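Local coordinates for peroxisomal acyl-CoA oxidase 1A (Solanum lycopersicum, PDB 2FON), which probably oxidises fatty acyl-CoA esters in the peroxisome with FAD as cofactor, the first step of peroxisomal beta-oxidation, at residues B[326-332]-B[341-346]. Numbering follows the deposited sequence.
With FAD (flavin-adenine dinucleotide), chain D.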
ATOM      1  N   SER B 326      11.095  -8.288 -13.537  1.00 65.75           N
ATOM      2  CA  SER B 326      12.489  -8.257 -13.067  1.00 65.57           C
ATOM      3  C   SER B 326      13.528  -9.022 -13.936  1.00 65.43           C
ATOM      4  O   SER B 326      14.688  -8.615 -14.038  1.00 66.03           O
ATOM      5  CB  SER B 326      12.598  -8.655 -11.590  1.00 65.42           C
ATOM      6  OG  SER B 326      11.676  -7.912 -10.811  1.00 66.09           O
ATOM      7  N   ALA B 327      13.133 -10.128 -14.541  1.00 64.53           N
ATOM      8  CA  ALA B 327      14.014 -10.785 -15.462  1.00 63.84           C
ATOM      9  C   ALA B 327      14.225  -9.944 -16.754  1.00 64.04           C
ATOM     10  O   ALA B 327      15.259 -10.055 -17.407  1.00 65.22           O
ATOM     11  CB  ALA B 327      13.495 -12.155 -15.779  1.00 63.25           C
ATOM     12  N   VAL B 328      13.281  -9.105 -17.124  1.00 62.85           N
ATOM     13  CA  VAL B 328      13.412  -8.396 -18.380  1.00 63.16           C
ATOM     14  C   VAL B 328      14.143  -7.005 -18.211  1.00 63.94           C
ATOM     15  O   VAL B 328      15.096  -6.673 -18.966  1.00 63.64           O
ATOM     16  CB  VAL B 328      11.987  -8.264 -19.029  1.00 63.73           C
ATOM     17  CG1 VAL B 328      11.919  -7.191 -20.134  1.00 60.10           C
ATOM     18  CG2 VAL B 328      11.507  -9.600 -19.515  1.00 63.44           C
ATOM     19  N   ARG B 329      13.649  -6.191 -17.248  1.00 63.56           N
ATOM     20  CA  ARG B 329      14.325  -4.995 -16.735  1.00 62.73           C
ATOM     21  C   ARG B 329      15.800  -5.185 -16.356  1.00 63.15           C
ATOM     22  O   ARG B 329      16.137  -5.901 -15.332  1.00 63.32           O
ATOM     23  CB  ARG B 329      13.634  -4.528 -15.465  1.00 62.36           C
ATOM     24  CG  ARG B 329      13.958  -3.012 -15.096  1.00 63.86           C
ATOM     25  CD  ARG B 329      13.701  -1.993 -16.235  1.00 60.26           C
ATOM     26  NE  ARG B 329      13.891  -0.637 -15.730  1.00 62.60           N
ATOM     27  CZ  ARG B 329      13.597   0.493 -16.393  1.00 61.19           C
ATOM     28  NH1 ARG B 329      13.087   0.480 -17.607  1.00 60.39           N
ATOM     29  NH2 ARG B 329      13.783   1.654 -15.817  1.00 62.88           N
ATOM     30  N   ARG B 330      16.666  -4.526 -17.135  1.00 61.32           N
ATOM     31  CA  ARG B 330      18.066  -4.393 -16.780  1.00 60.01           C
ATOM     32  C   ARG B 330      18.323  -2.958 -16.306  1.00 60.48           C
ATOM     33  O   ARG B 330      17.706  -2.022 -16.800  1.00 59.98           O
ATOM     34  CB  ARG B 330      18.897  -4.699 -18.001  1.00 59.58           C
ATOM     35  CG  ARG B 330      18.464  -5.985 -18.658  1.00 60.18           C
ATOM     36  CD  ARG B 330      19.295  -6.291 -19.858  1.00 59.31           C
ATOM     37  NE  ARG B 330      18.996  -7.633 -20.337  1.00 62.76           N
ATOM     38  CZ  ARG B 330      19.776  -8.712 -20.105  1.00 64.03           C
ATOM     39  NH1 ARG B 330      20.908  -8.631 -19.393  1.00 56.92           N
ATOM     40  NH2 ARG B 330      19.404  -9.895 -20.579  1.00 62.51           N
ATOM     41  N   GLN B 331      19.201  -2.767 -15.320  1.00 60.88           N
ATOM     42  CA  GLN B 331      19.535  -1.408 -14.878  1.00 61.35           C
ATOM     43  C   GLN B 331      20.830  -1.435 -14.108  1.00 61.55           C
ATOM     44  O   GLN B 331      20.945  -2.220 -13.187  1.00 61.48           O
ATOM     45  CB  GLN B 331      18.400  -0.787 -14.020  1.00 61.34           C
ATOM     46  CG  GLN B 331      18.289   0.725 -14.074  1.00 60.30           C
ATOM     47  CD  GLN B 331      17.875   1.294 -15.456  1.00 64.98           C
ATOM     48  OE1 GLN B 331      18.077   2.487 -15.731  1.00 65.84           O
ATOM     49  NE2 GLN B 331      17.266   0.456 -16.311  1.00 64.55           N
ATOM     50  N   PHE B 332      21.779  -0.570 -14.489  1.00 62.10           N
ATOM     51  CA  PHE B 332      23.156  -0.610 -14.003  1.00 63.32           C
ATOM     52  C   PHE B 332      24.019  -1.815 -14.438  1.00 65.35           C
ATOM     53  O   PHE B 332      23.550  -2.727 -15.126  1.00 65.21           O
ATOM     54  CB  PHE B 332      23.208  -0.474 -12.499  1.00 61.49           C
ATOM     55  CG  PHE B 332      22.656   0.798 -12.021  1.00 61.83           C
ATOM     56  CD1 PHE B 332      21.352   0.844 -11.441  1.00 61.52           C
ATOM     57  CD2 PHE B 332      23.383   1.984 -12.185  1.00 58.07           C
ATOM     58  CE1 PHE B 332      20.809   2.043 -11.021  1.00 59.63           C
ATOM     59  CE2 PHE B 332      22.862   3.206 -11.746  1.00 57.50           C
ATOM     60  CZ  PHE B 332      21.565   3.245 -11.164  1.00 58.76           C
ATOM     61  N   THR B 341      22.708  -5.262 -16.120  1.00 67.47           N
ATOM     62  CA  THR B 341      22.279  -6.386 -15.301  1.00 67.30           C
ATOM     63  C   THR B 341      20.754  -6.413 -15.122  1.00 67.16           C
ATOM     64  O   THR B 341      20.124  -5.408 -14.771  1.00 66.96           O
ATOM     65  CB  THR B 341      22.962  -6.296 -13.931  1.00 67.85           C
ATOM     66  OG1 THR B 341      24.376  -6.237 -14.123  1.00 69.84           O
ATOM     67  CG2 THR B 341      22.643  -7.472 -13.041  1.00 68.32           C
ATOM     68  N   GLN B 342      20.139  -7.561 -15.378  1.00 66.76           N
ATOM     69  CA  GLN B 342      18.722  -7.693 -15.070  1.00 65.96           C
ATOM     70  C   GLN B 342      18.533  -7.454 -13.584  1.00 65.77           C
ATOM     71  O   GLN B 342      19.338  -7.963 -12.780  1.00 65.27           O
ATOM     72  CB  GLN B 342      18.245  -9.074 -15.384  1.00 65.36           C
ATOM     73  CG  GLN B 342      18.409  -9.463 -16.831  1.00 64.37           C
ATOM     74  CD  GLN B 342      18.632 -10.920 -16.880  1.00 60.37           C
ATOM     75  OE1 GLN B 342      19.747 -11.369 -16.663  1.00 63.31           O
ATOM     76  NE2 GLN B 342      17.571 -11.678 -17.018  1.00 56.02           N
ATOM     77  N   VAL B 343      17.493  -6.704 -13.206  1.00 64.63           N
ATOM     78  CA  VAL B 343      17.390  -6.321 -11.799  1.00 64.85           C
ATOM     79  C   VAL B 343      17.109  -7.492 -10.869  1.00 65.28           C
ATOM     80  O   VAL B 343      17.497  -7.493  -9.728  1.00 66.32           O
ATOM     81  CB  VAL B 343      16.424  -5.177 -11.545  1.00 65.02           C
ATOM     82  CG1 VAL B 343      17.037  -3.834 -11.984  1.00 64.30           C
ATOM     83  CG2 VAL B 343      15.048  -5.450 -12.156  1.00 65.90           C
ATOM     84  N   ILE B 344      16.474  -8.519 -11.382  1.00 66.09           N
ATOM     85  CA  ILE B 344      16.359  -9.781 -10.673  1.00 66.07           C
ATOM     86  C   ILE B 344      17.692 -10.376 -10.262  1.00 66.96           C
ATOM     87  O   ILE B 344      17.704 -11.210  -9.362  1.00 68.56           O
ATOM     88  CB  ILE B 344      15.588 -10.802 -11.502  1.00 65.27           C
ATOM     89  CG1 ILE B 344      15.063 -11.913 -10.609  1.00 66.30           C
ATOM     90  CG2 ILE B 344      16.441 -11.356 -12.554  1.00 66.17           C
ATOM     91  CD1 ILE B 344      13.730 -12.520 -11.095  1.00 68.39           C
ATOM     92  N   ASP B 345      18.813  -9.994 -10.886  1.00 66.38           N
ATOM     93  CA  ASP B 345      20.087 -10.534 -10.402  1.00 66.45           C
ATOM     94  C   ASP B 345      20.522  -9.889  -9.100  1.00 65.84           C
ATOM     95  O   ASP B 345      21.422 -10.380  -8.479  1.00 65.55           O
ATOM     96  CB  ASP B 345      21.231 -10.393 -11.421  1.00 66.62           C
ATOM     97  CG  ASP B 345      21.077 -11.308 -12.653  1.00 68.20           C
ATOM     98  OD1 ASP B 345      21.811 -11.046 -13.647  1.00 68.75           O
ATOM     99  OD2 ASP B 345      20.238 -12.259 -12.653  1.00 67.18           O
ATOM    100  N   TYR B 346      19.921  -8.767  -8.709  1.00 66.06           N
ATOM    101  CA  TYR B 346      20.349  -8.046  -7.483  1.00 66.18           C
ATOM    102  C   TYR B 346      19.799  -8.653  -6.214  1.00 65.87           C
ATOM    103  O   TYR B 346      18.674  -9.127  -6.181  1.00 66.71           O
ATOM    104  CB  TYR B 346      19.964  -6.563  -7.526  1.00 65.77           C
ATOM    105  CG  TYR B 346      20.664  -5.814  -8.593  1.00 64.72           C
ATOM    106  CD1 TYR B 346      20.001  -4.798  -9.302  1.00 67.48           C
ATOM    107  CD2 TYR B 346      21.983  -6.116  -8.918  1.00 58.96           C
ATOM    108  CE1 TYR B 346      20.678  -4.072 -10.345  1.00 68.33           C
ATOM    109  CE2 TYR B 346      22.647  -5.440  -9.921  1.00 64.12           C
ATOM    110  CZ  TYR B 346      22.005  -4.411 -10.649  1.00 65.78           C
ATOM    111  OH  TYR B 346      22.680  -3.740 -11.650  1.00 64.58           O
TER
HETATM  112  PA  FAD D1000      14.464   1.134 -12.019  1.00 55.63           P
HETATM  113  O1A FAD D1000      15.788   1.730 -11.625  1.00 50.79           O
HETATM  114  O2A FAD D1000      14.394   0.511 -13.416  1.00 49.17           O
HETATM  115  O5B FAD D1000      14.189   0.107 -10.869  1.00 53.12           O
HETATM  116  C5B FAD D1000      13.317  -0.973 -11.100  1.00 52.84           C
HETATM  117  C4B FAD D1000      13.654  -1.877  -9.922  1.00 53.49           C
HETATM  118  O4B FAD D1000      15.017  -2.247 -10.025  1.00 53.24           O
HETATM  119  C3B FAD D1000      13.492  -1.188  -8.566  1.00 49.74           C
HETATM  120  O3B FAD D1000      13.046  -2.172  -7.711  1.00 43.42           O
HETATM  121  C2B FAD D1000      14.894  -0.904  -8.140  1.00 51.79           C
HETATM  122  O2B FAD D1000      15.025  -0.913  -6.755  1.00 53.12           O
HETATM  123  C1B FAD D1000      15.646  -2.051  -8.796  1.00 55.94           C
HETATM  124  N9A FAD D1000      17.008  -1.593  -9.040  1.00 58.33           N
HETATM  125  C8A FAD D1000      17.426  -0.802 -10.072  1.00 57.70           C
HETATM  126  N7A FAD D1000      18.756  -0.609  -9.895  1.00 59.09           N
HETATM  127  C5A FAD D1000      19.180  -1.275  -8.792  1.00 60.19           C
HETATM  128  C6A FAD D1000      20.426  -1.431  -8.178  1.00 59.20           C
HETATM  129  N6A FAD D1000      21.489  -0.823  -8.695  1.00 58.26           N
HETATM  130  N1A FAD D1000      20.544  -2.188  -7.030  1.00 58.23           N
HETATM  131  C2A FAD D1000      19.447  -2.814  -6.482  1.00 57.45           C
HETATM  132  N3A FAD D1000      18.228  -2.672  -7.099  1.00 59.31           N
HETATM  133  C4A FAD D1000      18.086  -1.903  -8.229  1.00 59.99           C
HETATM  134  N1  FAD D1000      11.504  11.611 -14.939  1.00 55.16           N
HETATM  135  C2  FAD D1000      11.864  12.821 -15.525  1.00 55.37           C
HETATM  136  O2  FAD D1000      12.966  12.989 -16.108  1.00 55.22           O
HETATM  137  N3  FAD D1000      10.997  13.883 -15.383  1.00 54.74           N
HETATM  138  C4  FAD D1000       9.810  13.739 -14.722  1.00 54.52           C
HETATM  139  O4  FAD D1000       9.053  14.709 -14.663  1.00 55.38           O
HETATM  140  C4X FAD D1000       9.458  12.522 -14.161  1.00 55.11           C
HETATM  141  N5  FAD D1000       8.230  12.359 -13.522  1.00 55.75           N
HETATM  142  C5X FAD D1000       7.819  11.163 -13.020  1.00 54.02           C
HETATM  143  C6  FAD D1000       6.586  11.121 -12.439  1.00 53.76           C
HETATM  144  C7  FAD D1000       6.136   9.935 -11.891  1.00 55.56           C
HETATM  145  C7M FAD D1000       4.764   9.952 -11.250  1.00 54.18           C
HETATM  146  C8  FAD D1000       6.981   8.779 -11.938  1.00 55.43           C
HETATM  147  C8M FAD D1000       6.560   7.451 -11.385  1.00 54.77           C
HETATM  148  C9  FAD D1000       8.224   8.854 -12.541  1.00 54.85           C
HETATM  149  C9A FAD D1000       8.659  10.062 -13.119  1.00 55.26           C
HETATM  150  N10 FAD D1000       9.925  10.212 -13.765  1.00 55.37           N
HETATM  151  C10 FAD D1000      10.309  11.448 -14.275  1.00 54.87           C
HETATM  152  C1' FAD D1000      10.934   9.091 -13.863  1.00 54.73           C
HETATM  153  C2' FAD D1000      11.326   8.929 -12.398  1.00 55.04           C
HETATM  154  O2' FAD D1000      11.902  10.073 -11.892  1.00 56.36           O
HETATM  155  C3' FAD D1000      12.379   7.937 -12.023  1.00 57.46           C
HETATM  156  O3' FAD D1000      13.652   8.346 -12.470  1.00 63.81           O
HETATM  157  C4' FAD D1000      12.094   6.531 -12.450  1.00 58.12           C
HETATM  158  O4' FAD D1000      10.753   6.200 -12.118  1.00 56.50           O
HETATM  159  C5' FAD D1000      13.145   5.693 -11.709  1.00 57.20           C
HETATM  160  O5' FAD D1000      12.606   4.416 -11.544  1.00 57.29           O
HETATM  161  P   FAD D1000      12.769   3.311 -12.672  1.00 53.74           P
HETATM  162  O1P FAD D1000      11.462   3.257 -13.436  1.00 52.73           O
HETATM  163  O2P FAD D1000      14.033   3.699 -13.455  1.00 54.56           O
HETATM  164  O3P FAD D1000      13.144   2.028 -11.763  1.00 54.88           O
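Q342 NE2 serves two acceptors, A327 O near the end of helix 297-328 (2.9 Å) and E29 OE2; the bond to A327 O is nearly straight (164°), follows a carbonyl lone pair and stays in the amide plane. Q342 CG sits over the centre of the R330 guanidinium, 3.6 Å from CZ, with the amide stacked 24° from the guanidinium plane; R330 NH1 is held by the carbonyl of E340. The backbones run antiparallel through a single bridge at R330 and Q342: V343 N donates to R329 O and Q331 N to T341 O, and T341 N reaches F332 O at 2.9 Å. Y346 OH closes the far end on Q331 O at 2.8 Å, in the ring plane and in the carbonyl plane. The same ring lies obliquely against the FAD adenine, Y346 CE1 being 3.4 Å from C6A, while V343 CG1 meets the ribose and F332 CD1 approaches N6A. R329 meets FAD O2A at its guanidinium edge through NE (2.6 Å) and NH2, its NH1 bonded to L159 O of the second subunit. Together the two segments present a cationic edge, which probably offsets diphosphate charge, and one wall of the adenine site at the dimer interface.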